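Local coordinates for protein transketolase (Campylobacter jejuni, PDB 3L84) that belongs to the transketolase family, with two domains of the thiamine diphosphate-binding kind and a C-terminal domain, and forms a dimer, at residues E157-S160 with Y161-C164; E219-K222 with A223-A227; E457-S460 with T461-M465; E546-Q550 with G551-N555. All coordinates share one frame; numbering follows the deposited sequence. Where two conformers were deposited one is given.

Contact 1: residues E157-S160 with Y161-C164; sequences EGIS and YEAC
G158, I159 and S160 hand their carbonyls to E162, A163 and C164 in the first turn of helix 158-169. The backbone bonds run from E162 N to G158 O, from A163 N to I159 O and, at 2.9 Å, from C164 N to S160 O. The last carbonyl also has the thiol beside it, with C164 SG 3.3 Å from S160 O.

Side-chain hydrogen bonding centres on E157 O. S160 OG donates to E157 O at 2.8 Å, in the carbonyl plane, and S160 N is a second donor to the same oxygen. The hydroxyl reaches back because OG sits between the backbone N and the carbonyl carbon (chi1 71°).

The Y161 ring adds van der Waals contact. At its edge Y161 CD2 comes to 3.4 Å from E157 O, and G158 CA also lies there. Y161 OH bonds to E196, and R201 makes a cation-pi contact with the ring, which also meets Y161 of the second subunit.

E157 O is thus held by two S160 donors, and E162 OE2 by G158 N of the second subunit, with the reverse bond made too. The E162 carboxylate would probably be stabilised by the N-terminal end of the partner helix.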
loop_
_atom_site.group_PDB
_atom_site.type_symbol
_atom_site.label_atom_id
_atom_site.label_comp_id
_atom_site.label_asym_id
_atom_site.label_seq_id
_atom_site.Cartn_x
_atom_site.Cartn_y
_atom_site.Cartn_z
ATOM N N GLU A 157 -1.407 -1.961 12.578
ATOM C CA GLU A 157 -1.322 -2.044 11.117
ATOM C C GLU A 157 -2.265 -3.109 10.577
ATOM O O GLU A 157 -2.323 -4.227 11.096
ATOM C CB GLU A 157 0.116 -2.340 10.694
ATOM C CG GLU A 157 0.990 -1.135 10.777
ATOM C CD GLU A 157 0.753 -0.119 9.679
ATOM O OE1 GLU A 157 -0.144 -0.242 8.797
ATOM O OE2 GLU A 157 1.547 0.896 9.690
ATOM N N GLY A 158 -2.990 -2.787 9.523
ATOM C CA GLY A 158 -3.905 -3.751 8.885
ATOM C C GLY A 158 -3.274 -5.084 8.530
ATOM O O GLY A 158 -3.915 -6.137 8.648
ATOM N N ILE A 159 -2.008 -5.060 8.113
ATOM C CA ILE A 159 -1.340 -6.299 7.679
ATOM C C ILE A 159 -1.283 -7.327 8.825
ATOM O O ILE A 159 -1.302 -8.537 8.575
ATOM C CB ILE A 159 0.024 -6.010 7.113
ATOM C CG1 ILE A 159 0.546 -7.174 6.298
ATOM C CG2 ILE A 159 1.006 -5.542 8.207
ATOM C CD1 ILE A 159 1.949 -6.936 5.684
ATOM N N SER A 160 -1.212 -6.867 10.078
ATOM C CA SER A 160 -1.162 -7.800 11.186
ATOM C C SER A 160 -2.481 -8.582 11.319
ATOM O O SER A 160 -2.473 -9.796 11.509
ATOM C CB SER A 160 -0.831 -7.075 12.504
ATOM O OG SER A 160 -1.894 -6.245 12.991
ATOM N N TYR A 161 -3.610 -7.883 11.166
ATOM C CA TYR A 161 -4.908 -8.515 11.258
ATOM C C TYR A 161 -5.087 -9.528 10.113
ATOM O O TYR A 161 -5.597 -10.632 10.289
ATOM C CB TYR A 161 -6.044 -7.494 11.170
ATOM C CG TYR A 161 -6.100 -6.431 12.225
ATOM C CD1 TYR A 161 -6.971 -6.547 13.294
ATOM C CD2 TYR A 161 -5.392 -5.245 12.099
ATOM C CE1 TYR A 161 -7.101 -5.514 14.225
ATOM C CE2 TYR A 161 -5.493 -4.222 13.017
ATOM C CZ TYR A 161 -6.379 -4.349 14.068
ATOM O OH TYR A 161 -6.494 -3.285 14.955
ATOM N N GLU A 162 -4.619 -9.132 8.925
ATOM C CA GLU A 162 -4.739 -10.021 7.761
ATOM C C GLU A 162 -3.967 -11.277 7.982
ATOM O O GLU A 162 -4.466 -12.380 7.736
ATOM C CB GLU A 162 -4.136 -9.325 6.531
ATOM C CG GLU A 162 -4.899 -8.119 5.917
ATOM C CD GLU A 162 -4.212 -7.523 4.707
ATOM O OE1 GLU A 162 -3.247 -8.098 4.173
ATOM O OE2 GLU A 162 -4.622 -6.428 4.258
ATOM N N ALA A 163 -2.713 -11.155 8.398
ATOM C CA ALA A 163 -1.887 -12.348 8.561
ATOM C C ALA A 163 -2.364 -13.251 9.689
ATOM O O ALA A 163 -2.365 -14.476 9.574
ATOM C CB ALA A 163 -0.426 -11.941 8.806
ATOM N N CYS A 164 -2.771 -12.634 10.782
ATOM C CA CYS A 164 -3.242 -13.415 11.919
ATOM C C CYS A 164 -4.577 -14.111 11.595
ATOM O O CYS A 164 -4.856 -15.193 12.113
ATOM C CB CYS A 164 -3.345 -12.551 13.144
ATOM S SG CYS A 164 -1.696 -12.075 13.789
#

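Contact 2: residues E219-K222 with A223-A227; sequences EINK and ALEQA
K222 and A223 adjoin in the middle of helix 217-228, and with N221 they carry most of this contact. The K222 chain runs fully extended, with CG anti to the backbone N (chi1 -178°), and leads away from the helix. Its contact with the following turn is through its carbonyl: Q226 N donates to K222 O at 3.0 Å.

A223 packs its methyl against the preceding turn, with A223 CB 3.4 Å from E219 O. A223 N donates to E219 O at 2.9 Å. The side chain also touches I212 and I236 of the neighbouring strands.

N221 reaches E225 through water. In the conformer given for E225, one water donates to N221 OD1 (2.9 Å) and to E225 OE2 (2.8 Å), a tentative bridge between amide and carboxylate one turn apart. N221 OD1 is also bonded to H45 NE2.

On the buried side I220 and L224 lie side by side and point the same way, I220 CG2 to L224 CD1 at 4.0 Å.

This is an amphipathic helix, with A223 and L224 toward the strands, I220 also against helix 30-42, and K222 and E225 exposed. It is the connecting helix of the beta-alpha-beta unit formed with strands 208-213 and 234-239.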
loop_
_atom_site.group_PDB
_atom_site.type_symbol
_atom_site.label_atom_id
_atom_site.label_comp_id
_atom_site.label_asym_id
_atom_site.label_seq_id
_atom_site.Cartn_x
_atom_site.Cartn_y
_atom_site.Cartn_z
ATOM N N GLU A 219 6.875 -16.106 35.303
ATOM C CA GLU A 219 5.662 -16.014 34.482
ATOM C C GLU A 219 6.008 -16.145 32.987
ATOM O O GLU A 219 5.291 -16.800 32.225
ATOM C CB GLU A 219 4.958 -14.671 34.683
ATOM C CG GLU A 219 4.269 -14.492 36.012
ATOM C CD GLU A 219 3.494 -13.185 36.094
ATOM O OE1 GLU A 219 2.781 -12.841 35.102
ATOM O OE2 GLU A 219 3.566 -12.507 37.161
ATOM N N ILE A 220 7.136 -15.570 32.573
ATOM C CA ILE A 220 7.561 -15.669 31.168
ATOM C C ILE A 220 7.827 -17.125 30.815
ATOM O O ILE A 220 7.366 -17.632 29.790
ATOM C CB ILE A 220 8.825 -14.850 30.883
ATOM C CG1 ILE A 220 8.611 -13.361 31.161
ATOM C CG2 ILE A 220 9.282 -15.068 29.434
ATOM C CD1 ILE A 220 9.901 -12.537 31.417
ATOM N N ASN A 221 8.574 -17.819 31.675
ATOM C CA ASN A 221 8.921 -19.205 31.433
ATOM C C ASN A 221 7.658 -20.075 31.360
ATOM O O ASN A 221 7.514 -20.869 30.428
ATOM C CB ASN A 221 9.880 -19.736 32.485
ATOM C CG ASN A 221 10.322 -21.117 32.189
ATOM O OD1 ASN A 221 10.968 -21.370 31.183
ATOM N ND2 ASN A 221 10.014 -22.045 33.095
ATOM N N LYS A 222 6.730 -19.880 32.300
ATOM C CA LYS A 222 5.507 -20.667 32.329
ATOM C C LYS A 222 4.679 -20.391 31.065
ATOM O O LYS A 222 4.106 -21.308 30.494
ATOM C CB LYS A 222 4.692 -20.337 33.586
ATOM C CG LYS A 222 3.418 -21.139 33.722
ATOM C CD LYS A 222 2.663 -20.804 35.000
ATOM C CE LYS A 222 1.377 -21.595 35.100
ATOM N NZ LYS A 222 0.868 -21.623 36.510
ATOM N N ALA A 223 4.617 -19.142 30.624
ATOM C CA ALA A 223 3.862 -18.792 29.423
ATOM C C ALA A 223 4.454 -19.446 28.182
ATOM O O ALA A 223 3.737 -19.949 27.318
ATOM C CB ALA A 223 3.797 -17.259 29.244
ATOM N N LEU A 224 5.768 -19.452 28.096
ATOM C CA LEU A 224 6.437 -20.082 26.969
ATOM C C LEU A 224 6.211 -21.573 26.963
ATOM O O LEU A 224 5.953 -22.152 25.918
ATOM C CB LEU A 224 7.923 -19.739 26.958
ATOM C CG LEU A 224 8.251 -18.311 26.531
ATOM C CD1 LEU A 224 9.746 -17.998 26.731
ATOM C CD2 LEU A 224 7.839 -18.040 25.065
ATOM N N GLU A 225 6.273 -22.227 28.131
ATOM C CA GLU A 225 5.996 -23.659 28.177
ATOM C C GLU A 225 4.566 -23.951 27.734
ATOM O O GLU A 225 4.328 -24.888 26.980
ATOM C CB GLU A 225 6.259 -24.234 29.570
ATOM C CG GLU A 225 7.732 -24.242 29.977
ATOM C CD GLU A 225 8.592 -25.227 29.176
ATOM O OE1 GLU A 225 8.171 -25.678 28.088
ATOM O OE2 GLU A 225 9.710 -25.547 29.636
ATOM N N GLN A 226 3.608 -23.159 28.200
ATOM C CA GLN A 226 2.217 -23.339 27.786
ATOM C C GLN A 226 2.034 -23.064 26.281
ATOM O O GLN A 226 1.363 -23.838 25.575
ATOM C CB GLN A 226 1.329 -22.404 28.588
ATOM C CG GLN A 226 -0.144 -22.548 28.323
ATOM C CD GLN A 226 -0.973 -21.918 29.425
ATOM O OE1 GLN A 226 -0.428 -21.291 30.355
ATOM N NE2 GLN A 226 -2.293 -22.097 29.347
ATOM N N ALA A 227 2.629 -21.988 25.798
ATOM C CA ALA A 227 2.516 -21.634 24.377
ATOM C C ALA A 227 3.057 -22.747 23.477
ATOM O O ALA A 227 2.458 -23.034 22.449
ATOM C CB ALA A 227 3.240 -20.344 24.110
HETATM O O HOH W 1 11.733 -24.129 30.894
#

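Contact 3: residues E457-S460 with T461-M465; sequences EQLS and TFRAM
E457 O takes T461 N at 3.3 Å, in the carbonyl plane, with T461 OG1 at 3.5 Å as a weak second partner. T461 OG1 also bonds to T461 of the second subunit. The next carbonyls continue the short helix 458-464: F462 N bonds to Q458 O, R463 N to L459 O and A464 N to S460 O, the last at 2.9 Å.

L459 and R463 make the main side-chain contact. L459 CG lies over the centre of one face of the R463 guanidinium, 3.5 Å from R463 CZ, and L459 CD2 is 3.6 Å from R463 NH2. The arginine runs extended from CG to NE, with CG anti to the carbonyl carbon (chi1 -70°); this carries the guanidinium back alongside L459. Its outer nitrogens form salt bridges with E585 and E591. E591 also bonds to S460 OG.

The F462 ring turns its edge to Q458 O, with F462 CD1 3.6 Å from that oxygen. F439 and F468 meet the same ring edge-to-face.

E457 OE2 forms salt bridges with K422 and R426 of the second subunit. An apolar side chain thus covers a face of the R463 guanidinium while carboxylates take NH1 and NH2. The buried positive charge is probably balanced by these two glutamates.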
loop_
_atom_site.group_PDB
_atom_site.type_symbol
_atom_site.label_atom_id
_atom_site.label_comp_id
_atom_site.label_asym_id
_atom_site.label_seq_id
_atom_site.Cartn_x
_atom_site.Cartn_y
_atom_site.Cartn_z
ATOM N N GLU A 457 -0.043 4.401 -13.360
ATOM C CA GLU A 457 1.239 4.799 -12.761
ATOM C C GLU A 457 2.066 3.640 -12.188
ATOM O O GLU A 457 3.201 3.847 -11.743
ATOM C CB GLU A 457 1.025 5.852 -11.664
ATOM C CG GLU A 457 0.322 5.396 -10.405
ATOM C CD GLU A 457 -1.212 5.394 -10.437
ATOM O OE1 GLU A 457 -1.846 5.094 -11.491
ATOM O OE2 GLU A 457 -1.831 5.618 -9.363
ATOM N N GLN A 458 1.510 2.430 -12.190
ATOM C CA GLN A 458 2.163 1.328 -11.500
ATOM C C GLN A 458 3.424 0.843 -12.180
ATOM O O GLN A 458 4.348 0.389 -11.499
ATOM C CB GLN A 458 1.167 0.194 -11.270
ATOM C CG GLN A 458 0.063 0.536 -10.266
ATOM C CD GLN A 458 -0.960 1.529 -10.794
ATOM O OE1 GLN A 458 -1.277 1.525 -11.979
ATOM N NE2 GLN A 458 -1.519 2.353 -9.919
ATOM N N LEU A 459 3.474 0.865 -13.504
ATOM C CA LEU A 459 4.692 0.493 -14.207
ATOM C C LEU A 459 5.827 1.412 -13.776
ATOM O O LEU A 459 6.960 0.960 -13.535
ATOM C CB LEU A 459 4.424 0.557 -15.704
ATOM C CG LEU A 459 5.290 -0.150 -16.695
ATOM C CD1 LEU A 459 5.433 -1.649 -16.342
ATOM C CD2 LEU A 459 4.655 -0.013 -18.071
ATOM N N SER A 460 5.580 2.703 -13.640
ATOM C CA SER A 460 6.610 3.647 -13.187
ATOM C C SER A 460 7.118 3.282 -11.794
ATOM O O SER A 460 8.306 3.338 -11.519
ATOM C CB SER A 460 6.122 5.079 -13.167
ATOM O OG SER A 460 5.871 5.590 -14.453
ATOM N N THR A 461 6.208 2.954 -10.879
ATOM C CA THR A 461 6.572 2.550 -9.529
ATOM C C THR A 461 7.504 1.357 -9.521
ATOM O O THR A 461 8.557 1.409 -8.881
ATOM C CB THR A 461 5.355 2.214 -8.701
ATOM O OG1 THR A 461 4.533 3.385 -8.584
ATOM C CG2 THR A 461 5.698 1.673 -7.318
ATOM N N PHE A 462 7.132 0.291 -10.221
ATOM C CA PHE A 462 7.946 -0.907 -10.206
ATOM C C PHE A 462 9.278 -0.721 -10.925
ATOM O O PHE A 462 10.292 -1.251 -10.465
ATOM C CB PHE A 462 7.143 -2.136 -10.678
ATOM C CG PHE A 462 6.387 -2.738 -9.576
ATOM C CD1 PHE A 462 5.232 -2.192 -9.123
ATOM C CD2 PHE A 462 6.895 -3.887 -8.968
ATOM C CE1 PHE A 462 4.583 -2.758 -7.962
ATOM C CE2 PHE A 462 6.257 -4.448 -7.898
ATOM C CZ PHE A 462 5.148 -3.865 -7.372
ATOM N N ARG A 463 9.315 0.051 -11.992
ATOM C CA ARG A 463 10.574 0.340 -12.647
ATOM C C ARG A 463 11.458 1.188 -11.773
ATOM O O ARG A 463 12.682 0.945 -11.736
ATOM C CB ARG A 463 10.348 1.010 -13.984
ATOM C CG ARG A 463 9.745 0.059 -14.998
ATOM C CD ARG A 463 9.392 0.793 -16.255
ATOM N NE ARG A 463 8.947 -0.117 -17.311
ATOM C CZ ARG A 463 8.309 0.276 -18.388
ATOM N NH1 ARG A 463 7.915 1.534 -18.513
ATOM N NH2 ARG A 463 7.966 -0.635 -19.305
ATOM N N ALA A 464 10.917 2.127 -11.000
ATOM C CA ALA A 464 11.724 2.990 -10.151
ATOM C C ALA A 464 12.258 2.262 -8.921
ATOM O O ALA A 464 13.289 2.655 -8.376
ATOM C CB ALA A 464 10.929 4.198 -9.706
HETATM N N MSE A 465 11.558 1.255 -8.412
HETATM C CA MSE A 465 12.008 0.489 -7.268
HETATM C C MSE A 465 13.297 -0.273 -7.596
HETATM O O MSE A 465 13.325 -1.102 -8.520
HETATM C CB MSE A 465 10.913 -0.484 -6.843
HETATM C CG MSE A 465 11.327 -1.340 -5.634
HETATM SE SE MSE A 465 9.903 -2.425 -4.873
HETATM C CE MSE A 465 8.846 -2.852 -6.472
#

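Contact 4: residues E546-Q550 with G551-N555; sequences ELEKQ and GFACN
A Schellman motif ends helix 537-549 at G551 and turns the chain toward strand 554-558. F552 N donates to L547 O at 2.9 Å, and G551 N donates to E548 O at 3.0 Å. Both donors stand above the planes of their carbonyls, G551 N by 70°. G551 itself has a positive phi of 92°.

E548 spans the turn with its side chain. E548 OE2 accepts C554 N at 3.0 Å, in a nearly straight bond met from above the carboxylate plane. The chain bends at chi2 (-93°), which brings the carboxylate over the A553 backbone. The same oxygen is bonded to S523 OG and fastens the strand start to the loop at S523. E548 CA also makes a CA-H...O contact with F552 O at 3.4 Å.

Apolar contact comes from C554 SG, 3.7 Å from L547 CB and equally near L547 CD1. The F552 ring turns its edge to L547 O. Q550, just past the helix end, reaches back: Q550 NE2 bonds to the anti lone pair of E546 OE2 at 2.7 Å.

L547 packs on V626 and I629 of helix 622-629 and on L530 of strand 528-532. The turn links helix and strand in the beta-alpha-beta unit 528-532, 537-549, 554-558.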
loop_
_atom_site.group_PDB
_atom_site.type_symbol
_atom_site.label_atom_id
_atom_site.label_comp_id
_atom_site.label_asym_id
_atom_site.label_seq_id
_atom_site.Cartn_x
_atom_site.Cartn_y
_atom_site.Cartn_z
ATOM N N GLU A 546 2.719 1.106 -41.852
ATOM C CA GLU A 546 2.085 2.240 -42.492
ATOM C C GLU A 546 3.091 3.357 -42.817
ATOM O O GLU A 546 3.060 3.927 -43.912
ATOM C CB GLU A 546 0.922 2.766 -41.633
ATOM C CG GLU A 546 0.160 3.960 -42.237
ATOM C CD GLU A 546 -0.530 3.637 -43.554
ATOM O OE1 GLU A 546 -0.820 2.442 -43.786
ATOM O OE2 GLU A 546 -0.786 4.584 -44.346
ATOM N N LEU A 547 3.982 3.671 -41.879
ATOM C CA LEU A 547 5.009 4.688 -42.091
ATOM C C LEU A 547 5.916 4.289 -43.265
ATOM O O LEU A 547 6.225 5.119 -44.099
ATOM C CB LEU A 547 5.822 4.940 -40.807
ATOM C CG LEU A 547 5.156 5.754 -39.684
ATOM C CD1 LEU A 547 5.821 5.492 -38.361
ATOM C CD2 LEU A 547 5.174 7.241 -39.991
ATOM N N GLU A 548 6.282 3.017 -43.355
ATOM C CA GLU A 548 7.096 2.516 -44.472
ATOM C C GLU A 548 6.337 2.656 -45.807
ATOM O O GLU A 548 6.927 3.049 -46.817
ATOM C CB GLU A 548 7.509 1.066 -44.214
ATOM C CG GLU A 548 8.494 0.893 -43.075
ATOM C CD GLU A 548 9.967 0.887 -43.465
ATOM O OE1 GLU A 548 10.308 1.147 -44.660
ATOM O OE2 GLU A 548 10.792 0.617 -42.568
ATOM N N LYS A 549 5.036 2.372 -45.808
ATOM C CA LYS A 549 4.207 2.529 -47.017
ATOM C C LYS A 549 4.181 4.005 -47.426
ATOM O O LYS A 549 4.136 4.314 -48.643
ATOM C CB LYS A 549 2.800 1.974 -46.749
ATOM C CG LYS A 549 1.770 2.162 -47.813
ATOM C CD LYS A 549 0.464 1.470 -47.394
ATOM C CE LYS A 549 -0.570 1.525 -48.536
ATOM N NZ LYS A 549 -1.811 0.771 -48.191
ATOM N N GLN A 550 4.229 4.915 -46.450
ATOM C CA GLN A 550 4.301 6.358 -46.698
ATOM C C GLN A 550 5.724 6.897 -46.972
ATOM O O GLN A 550 5.887 8.092 -47.173
ATOM C CB GLN A 550 3.618 7.160 -45.571
ATOM C CG GLN A 550 2.122 6.833 -45.425
ATOM C CD GLN A 550 1.386 7.604 -44.307
ATOM O OE1 GLN A 550 1.662 8.770 -44.053
ATOM N NE2 GLN A 550 0.405 6.947 -43.685
ATOM N N GLY A 551 6.734 6.029 -47.011
ATOM C CA GLY A 551 8.116 6.420 -47.334
ATOM C C GLY A 551 9.044 6.792 -46.192
ATOM O O GLY A 551 10.039 7.482 -46.390
ATOM N N PHE A 552 8.732 6.321 -44.986
ATOM C CA PHE A 552 9.608 6.526 -43.826
ATOM C C PHE A 552 10.165 5.217 -43.284
ATOM O O PHE A 552 9.400 4.392 -42.784
ATOM C CB PHE A 552 8.861 7.238 -42.707
ATOM C CG PHE A 552 8.238 8.555 -43.131
ATOM C CD1 PHE A 552 8.946 9.740 -43.013
ATOM C CD2 PHE A 552 6.940 8.595 -43.615
ATOM C CE1 PHE A 552 8.375 10.954 -43.409
ATOM C CE2 PHE A 552 6.359 9.815 -44.025
ATOM C CZ PHE A 552 7.086 10.976 -43.908
ATOM N N ALA A 553 11.485 5.073 -43.318
ATOM C CA ALA A 553 12.154 3.887 -42.772
ATOM C C ALA A 553 12.043 3.863 -41.249
ATOM O O ALA A 553 12.301 4.885 -40.612
ATOM C CB ALA A 553 13.625 3.871 -43.200
ATOM N N CYS A 554 11.683 2.709 -40.686
ATOM C CA CYS A 554 11.470 2.573 -39.249
ATOM C C CYS A 554 12.141 1.360 -38.626
ATOM O O CYS A 554 12.246 0.293 -39.256
ATOM C CB CYS A 554 9.997 2.394 -38.957
ATOM S SG CYS A 554 8.981 3.756 -39.345
ATOM N N ASN A 555 12.659 1.552 -37.419
ATOM C CA ASN A 555 12.937 0.454 -36.492
ATOM C C ASN A 555 11.736 0.242 -35.586
ATOM O O ASN A 555 11.031 1.185 -35.271
ATOM C CB ASN A 555 14.172 0.752 -35.617
ATOM C CG ASN A 555 15.497 0.564 -36.339
ATOM O OD1 ASN A 555 15.559 0.227 -37.538
ATOM N ND2 ASN A 555 16.585 0.736 -35.575
#

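In the fold
Contacts 1 and 3 are wholly buried and both touch the second subunit; contacts 2 and 4 are partly exposed and touch no other chain. Contacts 1 and 2 share the thiamine diphosphate-binding domain, with centres about 24 Å apart. Contact 3 lies in the pyrimidine-binding domain and contact 4 in the C-terminal domain. Contacts 2 and 4 lie on opposite sides of the chain's centre, about 77 Å apart between centres, and each belongs to a beta-alpha-beta unit. The chemistry follows the place: contact 1 crosses the interface through carboxylate-to-backbone bonds, contact 3 through salt bridges, while contact 2 carries a tentative water bridge at the surface and contact 4 a helix-ending turn.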